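Local coordinates for citrate synthase (PDB 2P2W), which probably catalyses the condensation of oxaloacetate with acetyl-CoA and water to citrate and free CoA, feeding the tricarboxylic acid cycle, at residues V231-Q236 against K282-I287; L88-L94 against P313-A319. All coordinates share one frame; numbering follows the deposited sequence.

Contact 1: residues V231-Q236 against K282-I287; sequences VEEFVQ and KLEEYI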
loop_
_atom_site.group_PDB
_atom_site.type_symbol
_atom_site.label_atom_id
_atom_site.label_comp_id
_atom_site.label_asym_id
_atom_site.label_seq_id
_atom_site.Cartn_x
_atom_site.Cartn_y
_atom_site.Cartn_z
ATOM N N VAL A 231 -35.735 -11.135 -4.886
ATOM C CA VAL A 231 -35.049 -9.988 -4.292
ATOM C C VAL A 231 -35.487 -9.677 -2.859
ATOM O O VAL A 231 -34.655 -9.581 -1.958
ATOM C CB VAL A 231 -35.220 -8.724 -5.174
ATOM C CG1 VAL A 231 -34.827 -7.472 -4.399
ATOM C CG2 VAL A 231 -34.348 -8.848 -6.412
ATOM N N GLU A 232 -36.788 -9.523 -2.642
ATOM C CA GLU A 232 -37.288 -9.215 -1.306
ATOM C C GLU A 232 -36.754 -10.166 -0.237
ATOM O O GLU A 232 -36.254 -9.731 0.801
ATOM C CB GLU A 232 -38.816 -9.241 -1.288
ATOM C CG GLU A 232 -39.397 -8.931 0.078
ATOM C CD GLU A 232 -40.906 -8.988 0.094
ATOM O OE1 GLU A 232 -41.500 -9.343 -0.944
ATOM O OE2 GLU A 232 -41.498 -8.683 1.147
ATOM N N GLU A 233 -36.857 -11.465 -0.498
ATOM C CA GLU A 233 -36.390 -12.480 0.442
ATOM C C GLU A 233 -34.892 -12.381 0.728
ATOM O O GLU A 233 -34.451 -12.550 1.868
ATOM C CB GLU A 233 -36.709 -13.874 -0.099
ATOM C CG GLU A 233 -36.346 -15.004 0.851
ATOM C CD GLU A 233 -37.013 -16.314 0.474
ATOM O OE1 GLU A 233 -37.968 -16.285 -0.334
ATOM O OE2 GLU A 233 -36.583 -17.373 0.985
ATOM N N PHE A 234 -34.108 -12.120 -0.311
ATOM C CA PHE A 234 -32.664 -12.008 -0.157
ATOM C C PHE A 234 -32.290 -10.809 0.710
ATOM O O PHE A 234 -31.439 -10.914 1.596
ATOM C CB PHE A 234 -31.994 -11.863 -1.522
ATOM C CG PHE A 234 -30.509 -11.673 -1.447
ATOM C CD1 PHE A 234 -29.668 -12.750 -1.182
ATOM C CD2 PHE A 234 -29.949 -10.411 -1.627
ATOM C CE1 PHE A 234 -28.288 -12.572 -1.098
ATOM C CE2 PHE A 234 -28.572 -10.221 -1.545
ATOM C CZ PHE A 234 -27.740 -11.304 -1.280
ATOM N N VAL A 235 -32.921 -9.670 0.442
ATOM C CA VAL A 235 -32.640 -8.454 1.202
ATOM C C VAL A 235 -32.994 -8.629 2.678
ATOM O O VAL A 235 -32.203 -8.279 3.553
ATOM C CB VAL A 235 -33.409 -7.240 0.624
ATOM C CG1 VAL A 235 -33.229 -6.024 1.524
ATOM C CG2 VAL A 235 -32.897 -6.927 -0.780
ATOM N N GLN A 236 -34.174 -9.177 2.951
ATOM C CA GLN A 236 -34.596 -9.391 4.332
ATOM C C GLN A 236 -33.623 -10.314 5.057
ATOM O O GLN A 236 -33.307 -10.099 6.230
ATOM C CB GLN A 236 -36.011 -9.973 4.376
ATOM C CG GLN A 236 -37.092 -8.957 4.052
ATOM C CD GLN A 236 -36.985 -7.704 4.912
ATOM O OE1 GLN A 236 -36.843 -7.787 6.132
ATOM N NE2 GLN A 236 -37.062 -6.540 4.278
ATOM N N LYS A 282 -33.866 -4.561 -10.088
ATOM C CA LYS A 282 -34.931 -4.918 -9.156
ATOM C C LYS A 282 -34.449 -4.754 -7.718
ATOM O O LYS A 282 -35.213 -4.358 -6.835
ATOM C CB LYS A 282 -35.374 -6.362 -9.388
ATOM C CG LYS A 282 -36.608 -6.766 -8.592
ATOM C CD LYS A 282 -37.813 -5.925 -8.986
ATOM C CE LYS A 282 -39.096 -6.499 -8.414
ATOM N NZ LYS A 282 -40.276 -5.729 -8.880
ATOM N N LEU A 283 -33.176 -5.064 -7.488
ATOM C CA LEU A 283 -32.592 -4.940 -6.157
ATOM C C LEU A 283 -32.631 -3.469 -5.736
ATOM O O LEU A 283 -32.979 -3.144 -4.599
ATOM C CB LEU A 283 -31.152 -5.456 -6.170
ATOM C CG LEU A 283 -30.387 -5.501 -4.844
ATOM C CD1 LEU A 283 -31.176 -6.300 -3.803
ATOM C CD2 LEU A 283 -29.017 -6.144 -5.089
ATOM N N GLU A 284 -32.284 -2.580 -6.661
ATOM C CA GLU A 284 -32.307 -1.153 -6.370
ATOM C C GLU A 284 -33.738 -0.713 -6.081
ATOM O O GLU A 284 -33.989 0.025 -5.126
ATOM C CB GLU A 284 -31.768 -0.343 -7.549
ATOM C CG GLU A 284 -32.092 1.139 -7.444
ATOM C CD GLU A 284 -31.584 1.940 -8.619
ATOM O OE1 GLU A 284 -30.757 1.413 -9.391
ATOM O OE2 GLU A 284 -32.009 3.106 -8.767
ATOM N N GLU A 285 -34.671 -1.166 -6.912
ATOM C CA GLU A 285 -36.072 -0.801 -6.734
ATOM C C GLU A 285 -36.575 -1.157 -5.343
ATOM O O GLU A 285 -37.214 -0.342 -4.677
ATOM C CB GLU A 285 -36.961 -1.500 -7.767
ATOM C CG GLU A 285 -38.420 -1.049 -7.709
ATOM C CD GLU A 285 -39.347 -1.928 -8.530
ATOM O OE1 GLU A 285 -39.616 -3.070 -8.100
ATOM O OE2 GLU A 285 -39.800 -1.484 -9.609
ATOM N N TYR A 286 -36.291 -2.376 -4.904
ATOM C CA TYR A 286 -36.754 -2.822 -3.601
ATOM C C TYR A 286 -36.110 -2.079 -2.435
ATOM O O TYR A 286 -36.796 -1.655 -1.500
ATOM C CB TYR A 286 -36.522 -4.326 -3.437
ATOM C CG TYR A 286 -36.968 -4.844 -2.090
ATOM C CD1 TYR A 286 -38.282 -5.267 -1.889
ATOM C CD2 TYR A 286 -36.100 -4.845 -0.997
ATOM C CE1 TYR A 286 -38.721 -5.673 -0.635
ATOM C CE2 TYR A 286 -36.529 -5.250 0.264
ATOM C CZ TYR A 286 -37.841 -5.661 0.438
ATOM O OH TYR A 286 -38.279 -6.055 1.681
ATOM N N ILE A 287 -34.793 -1.926 -2.494
ATOM C CA ILE A 287 -34.060 -1.262 -1.429
ATOM C C ILE A 287 -34.390 0.220 -1.312
ATOM O O ILE A 287 -34.596 0.723 -0.211
ATOM C CB ILE A 287 -32.537 -1.462 -1.613
ATOM C CG1 ILE A 287 -32.190 -2.925 -1.322
ATOM C CG2 ILE A 287 -31.757 -0.519 -0.694
ATOM C CD1 ILE A 287 -30.728 -3.283 -1.511
HETATM O O HOH W 1 -40.896 -5.992 2.126
#
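Tyr286 of helix 275-289 enters the surface of helix 231-241 as a knob in a hole formed by Val231, Glu232, Val235 and Gln236, a helix-helix packing within the mainly helical citrate synthase fold. The axes of the two short segments approach to 9.9 Å and cross at -63°. CG of Tyr286 lies anti to the backbone N (chi1 179°), which carries the ring straight out across helix 231-241. One face of the ring lies against Glu232, whose CA stands 4.0 Å from the ring centroid and close to its normal, a CH-pi contact; CG of the same residue passes 3.4 Å from Tyr286 CE1. At the ring edge Val235 CG1 packs near CE2, while Val231 CG1 fits against the tyrosine CB at 3.7 Å. The valines also continue the apolar seam inward: Val235 CG2 lies 3.5 Å from Leu283 CD1, which Val231 CG1 also touches, and Leu283 in turn reaches Met221 of helix 214-225. The hydroxyl at the far end of the ring supplies the polar part of the contact. Gln236, its chain bent at chi2, brings its amide to the phenol with the amide and ring planes 73° apart. The phenol oxygen itself is gripped twice: Gln236 NE2 donates to Tyr286 OH at 2.9 Å, and a water 2.7 Å from Tyr286 OH also donates to Glu232 OE2. A phenylalanine in place of Tyr286 would probably leave the Gln236 amide and the water without the hydroxyl they share. Solvent-side charge is paired within helix 275-289, in a salt bridge where Lys282 NZ meets Glu285 OE1 on its syn side at 2.8 Å.

Contact 2: residues L88-L94 against P313-A319; sequences LHYIDVL and PRNMFTA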
loop_
_atom_site.group_PDB
_atom_site.type_symbol
_atom_site.label_atom_id
_atom_site.label_comp_id
_atom_site.label_asym_id
_atom_site.label_seq_id
_atom_site.Cartn_x
_atom_site.Cartn_y
_atom_site.Cartn_z
ATOM N N LEU A 88 -3.304 -15.982 -11.690
ATOM C CA LEU A 88 -3.176 -14.857 -10.770
ATOM C C LEU A 88 -4.336 -13.876 -10.919
ATOM O O LEU A 88 -4.955 -13.791 -11.978
ATOM C CB LEU A 88 -1.864 -14.108 -11.026
ATOM C CG LEU A 88 -0.554 -14.881 -10.887
ATOM C CD1 LEU A 88 0.608 -13.996 -11.329
ATOM C CD2 LEU A 88 -0.378 -15.330 -9.443
ATOM N N HIS A 89 -4.627 -13.143 -9.848
ATOM C CA HIS A 89 -5.676 -12.130 -9.880
ATOM C C HIS A 89 -5.021 -10.941 -10.589
ATOM O O HIS A 89 -3.846 -10.642 -10.353
ATOM C CB HIS A 89 -6.094 -11.752 -8.453
ATOM C CG HIS A 89 -7.256 -10.804 -8.385
ATOM N ND1 HIS A 89 -7.130 -9.452 -8.625
ATOM C CD2 HIS A 89 -8.564 -11.014 -8.094
ATOM C CE1 HIS A 89 -8.308 -8.869 -8.479
ATOM N NE2 HIS A 89 -9.194 -9.795 -8.157
ATOM N N TYR A 90 -5.764 -10.266 -11.459
ATOM C CA TYR A 90 -5.201 -9.141 -12.206
ATOM C C TYR A 90 -4.622 -7.993 -11.379
ATOM O O TYR A 90 -3.647 -7.367 -11.798
ATOM C CB TYR A 90 -6.231 -8.631 -13.217
ATOM C CG TYR A 90 -6.361 -9.559 -14.401
ATOM C CD1 TYR A 90 -5.494 -9.453 -15.490
ATOM C CD2 TYR A 90 -7.299 -10.594 -14.405
ATOM C CE1 TYR A 90 -5.553 -10.354 -16.552
ATOM C CE2 TYR A 90 -7.365 -11.503 -15.463
ATOM C CZ TYR A 90 -6.486 -11.375 -16.531
ATOM O OH TYR A 90 -6.529 -12.276 -17.572
ATOM N N ILE A 91 -5.199 -7.709 -10.215
ATOM C CA ILE A 91 -4.657 -6.643 -9.374
ATOM C C ILE A 91 -3.230 -7.025 -8.964
ATOM O O ILE A 91 -2.331 -6.176 -8.929
ATOM C CB ILE A 91 -5.510 -6.423 -8.092
ATOM C CG1 ILE A 91 -6.821 -5.704 -8.442
ATOM C CG2 ILE A 91 -4.716 -5.611 -7.062
ATOM C CD1 ILE A 91 -6.649 -4.267 -8.942
ATOM N N ASP A 92 -3.024 -8.306 -8.657
ATOM C CA ASP A 92 -1.701 -8.781 -8.259
ATOM C C ASP A 92 -0.726 -8.719 -9.430
ATOM O O ASP A 92 0.457 -8.428 -9.249
ATOM C CB ASP A 92 -1.777 -10.211 -7.715
ATOM C CG ASP A 92 -2.463 -10.279 -6.360
ATOM O OD1 ASP A 92 -2.521 -9.235 -5.677
ATOM O OD2 ASP A 92 -2.930 -11.369 -5.974
ATOM N N VAL A 93 -1.231 -8.994 -10.629
ATOM C CA VAL A 93 -0.412 -8.945 -11.834
ATOM C C VAL A 93 0.133 -7.526 -11.988
ATOM O O VAL A 93 1.318 -7.330 -12.283
ATOM C CB VAL A 93 -1.247 -9.326 -13.083
ATOM C CG1 VAL A 93 -0.448 -9.071 -14.351
ATOM C CG2 VAL A 93 -1.643 -10.797 -13.000
ATOM N N LEU A 94 -0.736 -6.539 -11.777
ATOM C CA LEU A 94 -0.336 -5.137 -11.865
ATOM C C LEU A 94 0.763 -4.824 -10.845
ATOM O O LEU A 94 1.736 -4.145 -11.167
ATOM C CB LEU A 94 -1.543 -4.222 -11.627
ATOM C CG LEU A 94 -2.547 -4.100 -12.781
ATOM C CD1 LEU A 94 -3.798 -3.365 -12.316
ATOM C CD2 LEU A 94 -1.893 -3.371 -13.940
ATOM N N PRO A 313 -13.279 -10.714 -18.003
ATOM C CA PRO A 313 -13.252 -11.709 -16.924
ATOM C C PRO A 313 -13.551 -11.016 -15.595
ATOM O O PRO A 313 -13.075 -9.909 -15.352
ATOM C CB PRO A 313 -11.816 -12.236 -16.960
ATOM C CG PRO A 313 -10.997 -11.566 -18.014
ATOM C CD PRO A 313 -11.952 -10.586 -18.631
ATOM N N ARG A 314 -14.322 -11.671 -14.737
ATOM C CA ARG A 314 -14.691 -11.102 -13.444
ATOM C C ARG A 314 -13.483 -10.734 -12.569
ATOM O O ARG A 314 -13.504 -9.771 -11.811
ATOM C CB ARG A 314 -15.603 -12.095 -12.721
ATOM C CG ARG A 314 -16.928 -12.272 -13.462
ATOM C CD ARG A 314 -17.935 -13.141 -12.701
ATOM N NE ARG A 314 -19.217 -13.141 -13.417
ATOM C CZ ARG A 314 -20.243 -13.830 -12.886
ATOM N NH1 ARG A 314 -20.090 -14.490 -11.752
ATOM N NH2 ARG A 314 -21.428 -13.825 -13.506
ATOM N N ASN A 315 -12.413 -11.548 -12.652
ATOM C CA ASN A 315 -11.259 -11.253 -11.804
ATOM C C ASN A 315 -10.376 -10.132 -12.371
ATOM O O ASN A 315 -9.264 -9.880 -11.914
ATOM C CB ASN A 315 -10.467 -12.542 -11.535
ATOM C CG ASN A 315 -9.725 -12.988 -12.768
ATOM O OD1 ASN A 315 -10.150 -12.773 -13.899
ATOM N ND2 ASN A 315 -8.590 -13.666 -12.526
ATOM N N MET A 316 -10.905 -9.458 -13.424
ATOM C CA MET A 316 -10.239 -8.268 -13.953
ATOM C C MET A 316 -11.033 -6.977 -13.660
ATOM O O MET A 316 -10.575 -5.866 -13.916
ATOM C CB MET A 316 -10.038 -8.430 -15.473
ATOM C CG MET A 316 -9.123 -7.348 -16.058
ATOM S SD MET A 316 -9.203 -7.253 -17.853
ATOM C CE MET A 316 -8.214 -8.710 -18.227
ATOM N N PHE A 317 -12.278 -7.154 -13.145
ATOM C CA PHE A 317 -13.136 -5.984 -12.882
ATOM C C PHE A 317 -12.424 -4.913 -12.010
ATOM O O PHE A 317 -12.456 -3.730 -12.317
ATOM C CB PHE A 317 -14.408 -6.454 -12.162
ATOM C CG PHE A 317 -15.383 -7.151 -13.079
ATOM C CD1 PHE A 317 -15.017 -7.518 -14.371
ATOM C CD2 PHE A 317 -16.648 -7.476 -12.603
ATOM C CE1 PHE A 317 -15.921 -8.209 -15.178
ATOM C CE2 PHE A 317 -17.545 -8.170 -13.415
ATOM C CZ PHE A 317 -17.184 -8.538 -14.701
ATOM N N THR A 318 -11.791 -5.323 -10.914
ATOM C CA THR A 318 -11.114 -4.354 -10.060
ATOM C C THR A 318 -9.931 -3.727 -10.802
ATOM O O THR A 318 -9.616 -2.553 -10.603
ATOM C CB THR A 318 -10.608 -5.001 -8.745
ATOM O OG1 THR A 318 -11.709 -5.600 -8.052
ATOM C CG2 THR A 318 -9.993 -3.944 -7.837
ATOM N N ALA A 319 -9.281 -4.506 -11.662
ATOM C CA ALA A 319 -8.143 -3.995 -12.425
ATOM C C ALA A 319 -8.623 -2.979 -13.462
ATOM O O ALA A 319 -7.889 -2.056 -13.823
ATOM C CB ALA A 319 -7.402 -5.145 -13.106
HETATM O O HOH W 2 -6.353 -15.317 -13.724
#
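Leu88 O and Asn315 ND2 are joined through one water, which donates to Leu88 O at 2.7 Å and accepts from Asn315 ND2; no direct hydrogen bond crosses between the segments. The other amide atom, Asn315 OD1, lies 3.4 Å from Tyr90 CE2, with amide and ring planes 79° apart; chi1 of 72° sets Asn315 CG between its backbone N and carbonyl carbon, turning the amide back toward the tyrosine. Asn315 O is shared by two rings: it lies in the plane of the Tyr90 ring at its edge, 3.3 Å from CD2, and stands over the centre of the His89 ring. His89 is the N-cap residue of helix 90-98, and its ND1 accepts from Ile91 N in a capping bond of 3.0 Å (N-H...N angle 156°), while NE2 is hydrogen-bonded to Glu216. Over one face of Tyr90 lies Met316, a Met-aromatic contact: CE makes a CH-pi contact, 3.7 Å from the Tyr90 ring centroid, and SD stands farther off above the same face. Ala319 CB packs on Tyr90 CB, and Ile91 CD1 meets Thr318 CG2 at 3.5 Å, the two side chains crossing at about a right angle. The contact thus joins the starts of helices 90-98 and 317-337. Helix 110-133 contributes Tyr129, edge-to-face with Tyr90, and helices 195-207 and 214-225 pack alongside; on the dimer side, Leu88 touches His101 of the second subunit.

Contact 2 is the more deeply placed, its centre about 11 Å from that of the chain against about 26 Å for contact 1, which is partly buried and has exposed residues along one margin. They share no helix, and their nearest atoms are about 13 Å apart, although helix 214-225 borders both. Each is built round a tyrosine, with different polar chemistry: in contact 1 a direct hydrogen bond crosses between the segments, whereas in contact 2 the polar link is through water. Only contact 2 approaches the second subunit. Thr318 in contact 2 and Leu283 in contact 1 lie about 8 and 11 Å by side chain from Asp300, a predicted active-site residue.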